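Side-chain contacts in glutamyl-tRNA(Gln) amidotransferase subunit F, mitochondrial (Saccharomyces cerevisiae, PDB 4N0H), which serves as the F subunit of the mitochondrial glutamyl-tRNA(Gln) amidotransferase complex and belongs to the GatC-like group of subunits: residues Asn15-Gln18 / Ile19-Tyr22; Phe80-Lys83 / Leu84-Ile87. All coordinates share one frame; numbering follows the deposited sequence.

Interaction 1. Residues Asn15-Gln18 / Ile19-Tyr22; sequences NMNQ and IRDY
Arg20 N, Asp21 N and Tyr22 N bond back to Met16 O, Asn17 O and Gln18 O, four residues earlier, as in the first turns of an alpha-helix. The bond from Arg20 N to Met16 O is 3.0 Å long. Ile19 N adds a weak bond to the same oxygen. Asn15 is the N-cap: its OD1 accepts from Gln18 N at 3.0 Å, which satisfies an amide of the first turn. On one flank Arg20 reaches back to Asn17. Its chain is extended from CG to NE, and Arg20 NH1 donates to Asn17 OD1 at 3.0 Å. The bond is bent, with 139° at the hydrogen. The oxygen lies at the guanidinium edge, tilted slightly out of its plane. The amide and guanidinium planes stand 78° apart, so the groups do not stack. Arg20 NH1 also passes 3.6 Å from Met16 CB. Another flank is apolar. Met16 folds at chi2 and chi3, which lays SD and CE beside Ile19. Met16 CE stands 4.0 Å from Ile19 CD1, and both side chains point the same way. Gln18 OE1 accepts from Glu14 N. The helix 16-22 follows strand 8-9 and precedes helix 30-33; Phe13, in the loop before helix 16-22, touches Gln18 and Ile19 and meets the Tyr22 ring edge-to-face, while another protein chain packs on Met16 and Ile19.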
loop_
_atom_site.group_PDB
_atom_site.type_symbol
_atom_site.label_atom_id
_atom_site.label_comp_id
_atom_site.label_asym_id
_atom_site.label_seq_id
_atom_site.Cartn_x
_atom_site.Cartn_y
_atom_site.Cartn_z
ATOM N N ASN C 15 23.147 -22.404 32.182
ATOM C CA ASN C 15 23.513 -23.641 31.505
ATOM C C ASN C 15 22.388 -24.108 30.594
ATOM O O ASN C 15 21.304 -23.532 30.598
ATOM C CB ASN C 15 23.874 -24.730 32.525
ATOM C CG ASN C 15 22.789 -24.927 33.568
ATOM O OD1 ASN C 15 21.682 -25.362 33.249
ATOM N ND2 ASN C 15 23.099 -24.600 34.819
ATOM N N MET C 16 22.650 -25.149 29.810
ATOM C CA MET C 16 21.688 -25.619 28.821
ATOM C C MET C 16 20.443 -26.240 29.452
ATOM O O MET C 16 19.353 -26.142 28.896
ATOM C CB MET C 16 22.336 -26.616 27.852
ATOM C CG MET C 16 23.431 -26.018 26.976
ATOM S SD MET C 16 22.870 -24.555 26.085
ATOM C CE MET C 16 21.447 -25.197 25.218
ATOM N N ASN C 17 20.592 -26.891 30.601
ATOM C CA ASN C 17 19.420 -27.497 31.230
ATOM C C ASN C 17 18.409 -26.467 31.737
ATOM O O ASN C 17 17.212 -26.738 31.763
ATOM C CB ASN C 17 19.801 -28.520 32.308
ATOM C CG ASN C 17 20.184 -29.866 31.713
ATOM O OD1 ASN C 17 20.060 -30.074 30.508
ATOM N ND2 ASN C 17 20.636 -30.788 32.555
ATOM N N GLN C 18 18.892 -25.283 32.117
ATOM C CA GLN C 18 18.007 -24.172 32.471
ATOM C C GLN C 18 17.149 -23.767 31.279
ATOM O O GLN C 18 15.990 -23.372 31.434
ATOM C CB GLN C 18 18.811 -22.959 32.952
ATOM C CG GLN C 18 19.350 -23.093 34.365
ATOM C CD GLN C 18 19.956 -21.800 34.883
ATOM O OE1 GLN C 18 20.291 -20.902 34.110
ATOM N NE2 GLN C 18 20.086 -21.695 36.201
ATOM N N ILE C 19 17.729 -23.859 30.087
ATOM C CA ILE C 19 16.990 -23.573 28.869
ATOM C C ILE C 19 15.954 -24.663 28.605
ATOM O O ILE C 19 14.805 -24.374 28.250
ATOM C CB ILE C 19 17.936 -23.420 27.660
ATOM C CG1 ILE C 19 18.843 -22.205 27.870
ATOM C CG2 ILE C 19 17.128 -23.271 26.368
ATOM C CD1 ILE C 19 19.768 -21.903 26.705
ATOM N N ARG C 20 16.356 -25.917 28.792
ATOM C CA ARG C 20 15.437 -27.034 28.619
ATOM C C ARG C 20 14.249 -26.956 29.582
ATOM O O ARG C 20 13.115 -27.259 29.205
ATOM C CB ARG C 20 16.171 -28.377 28.750
ATOM C CG ARG C 20 17.041 -28.722 27.538
ATOM C CD ARG C 20 17.757 -30.070 27.697
ATOM N NE ARG C 20 18.594 -30.357 26.535
ATOM C CZ ARG C 20 19.906 -30.153 26.482
ATOM N NH1 ARG C 20 20.555 -29.684 27.540
ATOM N NH2 ARG C 20 20.571 -30.431 25.370
ATOM N N ASP C 21 14.501 -26.542 30.821
ATOM C CA ASP C 21 13.415 -26.373 31.786
ATOM C C ASP C 21 12.505 -25.214 31.374
ATOM O O ASP C 21 11.278 -25.333 31.389
ATOM C CB ASP C 21 13.963 -26.153 33.200
ATOM C CG ASP C 21 14.493 -27.431 33.831
ATOM O OD1 ASP C 21 14.067 -28.529 33.411
ATOM O OD2 ASP C 21 15.326 -27.337 34.756
ATOM N N TYR C 22 13.121 -24.099 30.999
ATOM C CA TYR C 22 12.402 -22.913 30.526
ATOM C C TYR C 22 11.484 -23.247 29.351
ATOM O O TYR C 22 10.327 -22.813 29.308
ATOM C CB TYR C 22 13.417 -21.835 30.135
ATOM C CG TYR C 22 12.851 -20.609 29.461
ATOM C CD1 TYR C 22 13.006 -20.417 28.093
ATOM C CD2 TYR C 22 12.185 -19.632 30.190
ATOM C CE1 TYR C 22 12.507 -19.294 27.469
ATOM C CE2 TYR C 22 11.670 -18.505 29.569
ATOM C CZ TYR C 22 11.839 -18.342 28.209
ATOM O OH TYR C 22 11.352 -17.222 27.579
#

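Interaction 2. Residues Phe80-Lys83 / Leu84-Ile87; sequences FINK and LHNI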
loop_
_atom_site.group_PDB
_atom_site.type_symbol
_atom_site.label_atom_id
_atom_site.label_comp_id
_atom_site.label_asym_id
_atom_site.label_seq_id
_atom_site.Cartn_x
_atom_site.Cartn_y
_atom_site.Cartn_z
ATOM N N PHE C 80 -12.395 -14.432 14.225
ATOM C CA PHE C 80 -10.964 -14.450 14.509
ATOM C C PHE C 80 -10.412 -13.044 14.764
ATOM O O PHE C 80 -9.787 -12.802 15.791
ATOM C CB PHE C 80 -10.179 -15.145 13.395
ATOM C CG PHE C 80 -8.706 -15.257 13.676
ATOM C CD1 PHE C 80 -8.232 -16.184 14.592
ATOM C CD2 PHE C 80 -7.798 -14.431 13.030
ATOM C CE1 PHE C 80 -6.877 -16.287 14.862
ATOM C CE2 PHE C 80 -6.442 -14.531 13.290
ATOM C CZ PHE C 80 -5.982 -15.461 14.210
ATOM N N ILE C 81 -10.651 -12.111 13.846
ATOM C CA ILE C 81 -10.079 -10.773 14.003
ATOM C C ILE C 81 -10.756 -9.947 15.103
ATOM O O ILE C 81 -10.152 -9.024 15.648
ATOM C CB ILE C 81 -10.024 -9.980 12.675
ATOM C CG1 ILE C 81 -11.421 -9.589 12.202
ATOM C CG2 ILE C 81 -9.296 -10.774 11.604
ATOM C CD1 ILE C 81 -11.408 -8.799 10.909
ATOM N N ASN C 82 -11.994 -10.292 15.454
ATOM C CA ASN C 82 -12.700 -9.573 16.516
ATOM C C ASN C 82 -12.165 -9.865 17.922
ATOM O O ASN C 82 -12.644 -9.298 18.900
ATOM C CB ASN C 82 -14.214 -9.819 16.464
ATOM C CG ASN C 82 -14.880 -9.158 15.264
ATOM O OD1 ASN C 82 -14.406 -8.147 14.745
ATOM N ND2 ASN C 82 -15.993 -9.734 14.821
ATOM N N LYS C 83 -11.173 -10.745 18.019
ATOM C CA LYS C 83 -10.459 -10.955 19.274
ATOM C C LYS C 83 -9.773 -9.663 19.725
ATOM O O LYS C 83 -9.441 -9.496 20.898
ATOM C CB LYS C 83 -9.421 -12.068 19.124
ATOM C CG LYS C 83 -10.013 -13.443 18.874
ATOM C CD LYS C 83 -8.933 -14.448 18.509
ATOM C CE LYS C 83 -9.535 -15.797 18.140
ATOM N NZ LYS C 83 -10.191 -16.446 19.306
ATOM N N LEU C 84 -9.559 -8.756 18.778
ATOM C CA LEU C 84 -8.977 -7.451 19.066
ATOM C C LEU C 84 -9.916 -6.588 19.909
ATOM O O LEU C 84 -9.477 -5.639 20.560
ATOM C CB LEU C 84 -8.635 -6.729 17.760
ATOM C CG LEU C 84 -7.173 -6.716 17.313
ATOM C CD1 LEU C 84 -6.415 -7.907 17.872
ATOM C CD2 LEU C 84 -7.084 -6.686 15.804
ATOM N N HIS C 85 -11.205 -6.918 19.888
ATOM C CA HIS C 85 -12.213 -6.155 20.625
ATOM C C HIS C 85 -11.969 -6.169 22.129
ATOM O O HIS C 85 -12.329 -5.225 22.828
ATOM C CB HIS C 85 -13.622 -6.679 20.333
ATOM C CG HIS C 85 -14.122 -6.348 18.960
ATOM N ND1 HIS C 85 -13.468 -5.473 18.118
ATOM C CD2 HIS C 85 -15.215 -6.775 18.283
ATOM C CE1 HIS C 85 -14.136 -5.375 16.983
ATOM N NE2 HIS C 85 -15.201 -6.155 17.056
ATOM N N ASN C 86 -11.356 -7.238 22.622
ATOM C CA ASN C 86 -11.103 -7.371 24.054
ATOM C C ASN C 86 -9.653 -7.111 24.461
ATOM O O ASN C 86 -9.274 -7.340 25.611
ATOM C CB ASN C 86 -11.573 -8.735 24.556
ATOM C CG ASN C 86 -13.073 -8.783 24.780
ATOM O OD1 ASN C 86 -13.538 -8.961 25.906
ATOM N ND2 ASN C 86 -13.841 -8.600 23.709
ATOM N N ILE C 87 -8.852 -6.623 23.519
ATOM C CA ILE C 87 -7.478 -6.235 23.811
ATOM C C ILE C 87 -7.406 -4.732 24.056
ATOM O O ILE C 87 -7.699 -3.943 23.160
ATOM C CB ILE C 87 -6.521 -6.585 22.653
ATOM C CG1 ILE C 87 -6.770 -8.010 22.152
ATOM C CG2 ILE C 87 -5.075 -6.405 23.085
ATOM C CD1 ILE C 87 -6.501 -9.081 23.180
#
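Asn82 and His85 make the main side-chain contact, and it is a CH-pi one. Asn82 CB lies over one face of the imidazole, 4.0 Å from the His85 ring centroid and 30° off the normal. Matching chi1 torsions near -70° set the two side chains alongside each other, pointing the same way. The amide and ring planes are only 17° apart. Asn82 OD1 comes within 3.2 Å of His85 NE2, but the angle rules out a hydrogen bond. That oxygen is instead hydrogen-bonded to a polar side chain of another protein chain.

The backbone bonds step three residues at a time. Leu84 N donates to Ile81 O at 3.2 Å, and His85 N to Asn82 O at 3.0 Å. Asn86 N reaches Lys83 O only weakly. This is a 3-10 pattern at the C-terminal end of helix 67-81, where the chain winds on before it enters the following loop.

Side-chain carbons rest against the backbone carbonyl oxygens. Leu84 CB sits 3.5 Å from Ile81 O, and Ile87 CG1 lies 3.3 Å from Lys83 O. The Leu84 side chain also packs on an apolar side chain of another protein chain.

Lys83 NZ makes a weak hydrogen bond to Leu34 O, while the carbonyls Leu84 O and Ile87 O each accept a hydrogen bond from a basic side chain of another protein chain.

How the interactions relate
Interaction 1 comes first along the chain and interaction 2 follows, with helices 30-33 and 48-57 between them. Their centres are 34 Å apart and their nearest atoms about 20 Å, so they do not touch. They share no helix. Residues 15-22 make up the short helix 16-22 with its N-cap, whereas residues 80-87 carry the end of helix 67-81 into a loop. Both belong to the part of the chain that defines the subunit F family, and both have another protein chain against them. The chain is extended, with a radius of gyration of 28 Å, and these separate sites fit a subunit that spreads along its partners.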